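Local coordinates for protein transcription elongation factor Spt4 (Methanocaldococcus jannaschii, PDB 3LPE) that stimulates transcription elongation as the small, zinc-binding partner of Spt5 in the archaeal Spt4/5 heterodimer, at residues A3-K8 and H20-E25; C7-N12 and G51-S56. One frame throughout, in Å; residues are numbered along the deposited sequence.

The contacts share Cys7 and Lys8, which follow the touching residues of contact 1 and open the first segment of contact 2; both reach the same antiparallel sheet, their centres about 7 Å apart. Contact 1 lies beside the zinc ion, about 8 Å from the centre of the chain; it is mostly buried and is held by backbone pairing of strands 2-4 and 23-33, with Leu5 packed on Pro22 and Ser24 and two zinc-bound thiolates beside it. Contact 2 lies about 2 Å from that centre and is only partly buried, yet it relies more on side chains: a tyrosine pair, leucine and alanine packing, and a lysine on a carbonyl. Ala3 CB links them, packing on Leu10 CD2 at 3.5 Å and lying near Ala54 CB.

Contact 1 (A3-K8 and H20-E25); sequences ACLKCK and HSPTSE. With ZN (zinc ion), chain I.
Leu5 reaches Pro22 by both backbone and side chain. Its N-H points almost straight at Pro22 O (3.0 Å, 173° at the hydrogen) and lies in the carbonyl plane. With CG anti to the carbonyl carbon (chi1 -71°), the side chain crosses the proline at about a right angle, CD1 on Pro22 CB at 3.8 Å and CD2 on Ser24 CB at 3.7 Å. An alanine here would probably leave a gap over Pro22 CB and beside Ser24 CB where the two methyls had packed. Next to Leu5 on the ladder, Cys4 and Thr23 form an antiparallel non-hydrogen-bonded pair; beyond it Ala3 and Ser24 form a hydrogen-bonded one, Ala3 N to Ser24 O and Ser24 N to Ala3 O both 2.8 Å. This is a zinc ribbon: the strand 2-4 runs into a CxxC knuckle, where Cys4 SG and Cys7 SG bind the zinc ion, both at 2.3 Å, and Cys16 and Cys19 complete the site. In Cys4, chi1 of -179° sets SG anti to the backbone N and turns it to the metal. Further out, Thr23 OG1 bonds to Arg2 NE and Asp13 O, and Ser24 OG to Lys58 O and Asn26 N, while Val57 packs against Ala3, Leu5 and Ser24.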
loop_
_atom_site.group_PDB
_atom_site.type_symbol
_atom_site.label_atom_id
_atom_site.label_comp_id
_atom_site.label_asym_id
_atom_site.label_seq_id
_atom_site.Cartn_x
_atom_site.Cartn_y
_atom_site.Cartn_z
ATOM N N ALA B 3 -6.873 -0.572 -13.343
ATOM C CA ALA B 3 -6.806 -1.664 -12.389
ATOM C C ALA B 3 -7.559 -2.848 -12.959
ATOM O O ALA B 3 -8.622 -2.682 -13.554
ATOM C CB ALA B 3 -7.414 -1.253 -11.040
ATOM N N CYS B 4 -7.006 -4.046 -12.788
ATOM C CA CYS B 4 -7.698 -5.257 -13.210
ATOM C C CYS B 4 -9.065 -5.361 -12.564
ATOM O O CYS B 4 -9.185 -5.222 -11.367
ATOM C CB CYS B 4 -6.873 -6.513 -12.845
ATOM S SG CYS B 4 -7.732 -8.000 -13.385
ATOM N N LEU B 5 -10.105 -5.636 -13.360
ATOM C CA LEU B 5 -11.465 -5.761 -12.817
ATOM C C LEU B 5 -11.617 -6.964 -11.881
ATOM O O LEU B 5 -12.505 -6.996 -11.040
ATOM C CB LEU B 5 -12.500 -5.866 -13.948
ATOM C CG LEU B 5 -12.732 -4.583 -14.749
ATOM C CD1 LEU B 5 -13.420 -4.884 -16.078
ATOM C CD2 LEU B 5 -13.539 -3.564 -13.926
ATOM N N LYS B 6 -10.736 -7.949 -12.027
ATOM C CA LYS B 6 -10.823 -9.177 -11.237
ATOM C C LYS B 6 -9.894 -9.176 -10.020
ATOM O O LYS B 6 -10.317 -9.477 -8.913
ATOM C CB LYS B 6 -10.519 -10.393 -12.128
ATOM C CG LYS B 6 -11.058 -11.704 -11.604
ATOM C CD LYS B 6 -10.707 -12.880 -12.532
ATOM C CE LYS B 6 -11.310 -12.716 -13.924
ATOM N NZ LYS B 6 -11.287 -13.992 -14.704
ATOM N N CYS B 7 -8.621 -8.859 -10.231
ATOM C CA CYS B 7 -7.634 -8.985 -9.164
ATOM C C CYS B 7 -7.088 -7.629 -8.738
ATOM O O CYS B 7 -6.283 -7.563 -7.832
ATOM C CB CYS B 7 -6.478 -9.921 -9.548
ATOM S SG CYS B 7 -5.194 -9.233 -10.670
ATOM N N LYS B 8 -7.527 -6.559 -9.401
ATOM C CA LYS B 8 -7.198 -5.186 -8.942
ATOM C C LYS B 8 -5.749 -4.747 -9.157
ATOM O O LYS B 8 -5.347 -3.628 -8.776
ATOM C CB LYS B 8 -7.633 -4.977 -7.478
ATOM C CG LYS B 8 -9.131 -5.073 -7.289
ATOM C CD LYS B 8 -9.579 -4.805 -5.850
ATOM C CE LYS B 8 -9.371 -6.010 -4.961
ATOM N NZ LYS B 8 -10.294 -5.983 -3.788
ATOM N N HIS B 20 -5.256 -11.816 -17.163
ATOM C CA HIS B 20 -5.789 -11.593 -18.514
ATOM C C HIS B 20 -7.161 -10.920 -18.581
ATOM O O HIS B 20 -7.751 -10.807 -19.651
ATOM C CB HIS B 20 -5.789 -12.903 -19.316
ATOM C CG HIS B 20 -4.563 -13.728 -19.097
ATOM N ND1 HIS B 20 -4.541 -14.816 -18.252
ATOM C CD2 HIS B 20 -3.303 -13.603 -19.583
ATOM C CE1 HIS B 20 -3.325 -15.334 -18.235
ATOM N NE2 HIS B 20 -2.558 -14.619 -19.037
ATOM N N SER B 21 -7.675 -10.457 -17.452
ATOM C CA SER B 21 -8.985 -9.817 -17.493
ATOM C C SER B 21 -8.838 -8.341 -17.926
ATOM O O SER B 21 -7.747 -7.795 -17.923
ATOM C CB SER B 21 -9.702 -9.975 -16.149
ATOM O OG SER B 21 -9.702 -8.770 -15.416
ATOM N N PRO B 22 -9.944 -7.706 -18.346
ATOM C CA PRO B 22 -9.915 -6.284 -18.704
ATOM C C PRO B 22 -9.554 -5.427 -17.497
ATOM O O PRO B 22 -9.819 -5.835 -16.390
ATOM C CB PRO B 22 -11.367 -5.997 -19.120
ATOM C CG PRO B 22 -11.967 -7.316 -19.415
ATOM C CD PRO B 22 -11.274 -8.306 -18.537
ATOM N N THR B 23 -8.962 -4.260 -17.722
ATOM C CA THR B 23 -8.649 -3.338 -16.642
ATOM C C THR B 23 -9.544 -2.120 -16.797
ATOM O O THR B 23 -10.113 -1.917 -17.862
ATOM C CB THR B 23 -7.194 -2.865 -16.714
ATOM O OG1 THR B 23 -6.987 -2.110 -17.913
ATOM C CG2 THR B 23 -6.250 -4.049 -16.690
ATOM N N SER B 24 -9.663 -1.322 -15.740
ATOM C CA SER B 24 -10.542 -0.165 -15.741
ATOM C C SER B 24 -9.867 1.025 -15.069
ATOM O O SER B 24 -9.111 0.871 -14.127
ATOM C CB SER B 24 -11.839 -0.483 -14.994
ATOM O OG SER B 24 -12.695 0.656 -14.929
ATOM N N GLU B 25 -10.164 2.225 -15.554
ATOM C CA GLU B 25 -9.645 3.436 -14.931
ATOM C C GLU B 25 -10.404 3.768 -13.653
ATOM O O GLU B 25 -9.962 4.579 -12.849
ATOM C CB GLU B 25 -9.727 4.610 -15.905
ATOM C CG GLU B 25 -8.592 4.625 -16.907
ATOM C CD GLU B 25 -8.646 5.816 -17.825
ATOM O OE1 GLU B 25 -9.735 6.096 -18.366
ATOM O OE2 GLU B 25 -7.596 6.467 -18.006
HETATM ZN ZN ZN I . -5.928 -9.407 -12.849
#

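Contact 2 (C7-N12 and G51-S56); sequences CKYLTN and GKYALS. With ZN (zinc ion), chain I.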
loop_
_atom_site.group_PDB
_atom_site.type_symbol
_atom_site.label_atom_id
_atom_site.label_comp_id
_atom_site.label_asym_id
_atom_site.label_seq_id
_atom_site.Cartn_x
_atom_site.Cartn_y
_atom_site.Cartn_z
ATOM N N CYS B 7 -8.621 -8.859 -10.231
ATOM C CA CYS B 7 -7.634 -8.985 -9.164
ATOM C C CYS B 7 -7.088 -7.629 -8.738
ATOM O O CYS B 7 -6.283 -7.563 -7.832
ATOM C CB CYS B 7 -6.478 -9.921 -9.548
ATOM S SG CYS B 7 -5.194 -9.233 -10.670
ATOM N N LYS B 8 -7.527 -6.559 -9.401
ATOM C CA LYS B 8 -7.198 -5.186 -8.942
ATOM C C LYS B 8 -5.749 -4.747 -9.157
ATOM O O LYS B 8 -5.347 -3.628 -8.776
ATOM C CB LYS B 8 -7.633 -4.977 -7.478
ATOM C CG LYS B 8 -9.131 -5.073 -7.289
ATOM C CD LYS B 8 -9.579 -4.805 -5.850
ATOM C CE LYS B 8 -9.371 -6.010 -4.961
ATOM N NZ LYS B 8 -10.294 -5.983 -3.788
ATOM N N TYR B 9 -4.959 -5.602 -9.803
ATOM C CA TYR B 9 -3.597 -5.231 -10.156
ATOM C C TYR B 9 -3.579 -3.935 -10.980
ATOM O O TYR B 9 -4.367 -3.761 -11.920
ATOM C CB TYR B 9 -2.948 -6.340 -10.973
ATOM C CG TYR B 9 -1.481 -6.157 -11.267
ATOM C CD1 TYR B 9 -0.512 -6.513 -10.331
ATOM C CD2 TYR B 9 -1.057 -5.703 -12.506
ATOM C CE1 TYR B 9 0.851 -6.382 -10.623
ATOM C CE2 TYR B 9 0.292 -5.569 -12.807
ATOM C CZ TYR B 9 1.241 -5.914 -11.866
ATOM O OH TYR B 9 2.575 -5.787 -12.191
ATOM N N LEU B 10 -2.670 -3.038 -10.629
ATOM C CA LEU B 10 -2.623 -1.734 -11.294
ATOM C C LEU B 10 -1.651 -1.719 -12.449
ATOM O O LEU B 10 -0.517 -2.153 -12.292
ATOM C CB LEU B 10 -2.209 -0.658 -10.295
ATOM C CG LEU B 10 -3.232 -0.406 -9.189
ATOM C CD1 LEU B 10 -2.591 0.576 -8.216
ATOM C CD2 LEU B 10 -4.457 0.234 -9.785
ATOM N N THR B 11 -2.095 -1.193 -13.585
ATOM C CA THR B 11 -1.284 -1.156 -14.806
ATOM C C THR B 11 -1.835 -0.156 -15.837
ATOM O O THR B 11 -3.025 0.189 -15.826
ATOM C CB THR B 11 -1.188 -2.566 -15.447
ATOM O OG1 THR B 11 -0.390 -2.489 -16.637
ATOM C CG2 THR B 11 -2.557 -3.086 -15.811
ATOM N N ASN B 12 -0.973 0.308 -16.738
ATOM C CA ASN B 12 -1.442 1.110 -17.852
ATOM C C ASN B 12 -2.067 0.250 -18.919
ATOM O O ASN B 12 -2.796 0.737 -19.770
ATOM C CB ASN B 12 -0.320 1.990 -18.421
ATOM C CG ASN B 12 0.110 3.071 -17.439
ATOM O OD1 ASN B 12 -0.731 3.719 -16.813
ATOM N ND2 ASN B 12 1.414 3.261 -17.291
ATOM N N GLY B 51 3.360 -6.146 -6.292
ATOM C CA GLY B 51 2.817 -5.186 -7.221
ATOM C C GLY B 51 1.964 -4.162 -6.499
ATOM O O GLY B 51 1.866 -4.151 -5.286
ATOM N N LYS B 52 1.337 -3.292 -7.260
ATOM C CA LYS B 52 0.446 -2.325 -6.680
ATOM C C LYS B 52 -0.964 -2.731 -7.076
ATOM O O LYS B 52 -1.184 -3.159 -8.201
ATOM C CB LYS B 52 0.802 -0.927 -7.209
ATOM C CG LYS B 52 2.306 -0.621 -7.109
ATOM C CD LYS B 52 2.731 0.453 -8.104
ATOM C CE LYS B 52 2.828 1.820 -7.447
ATOM N NZ LYS B 52 4.098 1.924 -6.681
ATOM N N TYR B 53 -1.906 -2.580 -6.148
ATOM C CA TYR B 53 -3.293 -2.971 -6.337
ATOM C C TYR B 53 -4.254 -1.880 -5.877
ATOM O O TYR B 53 -3.986 -1.167 -4.892
ATOM C CB TYR B 53 -3.597 -4.228 -5.511
ATOM C CG TYR B 53 -2.771 -5.423 -5.925
ATOM C CD1 TYR B 53 -3.301 -6.394 -6.758
ATOM C CD2 TYR B 53 -1.469 -5.579 -5.470
ATOM C CE1 TYR B 53 -2.541 -7.510 -7.138
ATOM C CE2 TYR B 53 -0.702 -6.676 -5.854
ATOM C CZ TYR B 53 -1.251 -7.637 -6.686
ATOM O OH TYR B 53 -0.500 -8.727 -7.063
ATOM N N ALA B 54 -5.399 -1.796 -6.546
ATOM C CA ALA B 54 -6.472 -0.906 -6.093
ATOM C C ALA B 54 -7.188 -1.609 -4.951
ATOM O O ALA B 54 -7.023 -2.821 -4.797
ATOM C CB ALA B 54 -7.422 -0.607 -7.250
ATOM N N LEU B 55 -7.946 -0.877 -4.121
ATOM C CA LEU B 55 -8.750 -1.531 -3.093
ATOM C C LEU B 55 -10.123 -1.940 -3.609
ATOM O O LEU B 55 -10.715 -2.910 -3.142
ATOM C CB LEU B 55 -8.887 -0.658 -1.839
ATOM C CG LEU B 55 -7.553 -0.372 -1.164
ATOM C CD1 LEU B 55 -7.767 0.497 0.073
ATOM C CD2 LEU B 55 -6.860 -1.684 -0.798
ATOM N N SER B 56 -10.622 -1.203 -4.586
ATOM C CA SER B 56 -11.863 -1.570 -5.249
ATOM C C SER B 56 -11.850 -1.053 -6.680
ATOM O O SER B 56 -11.195 -0.049 -6.995
ATOM C CB SER B 56 -13.097 -1.017 -4.487
ATOM O OG SER B 56 -13.264 0.359 -4.712
HETATM ZN ZN ZN I . -5.928 -9.407 -12.849
HETATM O O HOH W 1 1.238 -2.857 -10.339
#
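Tyr9 carries CG anti to its backbone N (chi1 -173°) while Tyr53 carries CG anti to its carbonyl carbon (chi1 -62°), and the two rings meet in a T-shaped stack. The edge of Tyr9 is turned to the face of Tyr53, centroids 5.6 Å apart and planes at 79°, with Tyr9 CD1 lying 3.9 Å from both CE1 and CZ of Tyr53. The rim of Tyr53 also meets the knuckle, CD1 lying 3.4 Å from Cys7 O, near the ring plane, and its OH is held by Ile49 O. Beside the rings a single backbone bridge joins Tyr9 to Tyr53, flanked by Leu10 N to Lys52 O (2.8 Å) and Ala54 N to Lys8 O (2.9 Å). A water accepts from Lys52 N, donates to Leu10 O and sits over one face of the Tyr9 ring, toward its rim. Leu10 packs CD1 on Lys52 CB and CD2 on Ala54 CB. Lys8 CD lies near the carbonyl oxygens of Ala54 and Leu55, and its NZ bonds to Leu55 O at 3.2 Å from above the carbonyl plane. Gly51 CA lies 4.1 Å from Tyr9 CE1, where a CB would clash. Leu55 and Ser56 form a classic beta bulge opposite Ile28, and both pack on Pro92 of the Spt5 (NusG-like) chain. The contact ties the zinc knuckle and strand 10-11 to strand 51-53, which pairs with strand 23-33, whose Trp27 and Leu30 pack against Leu10.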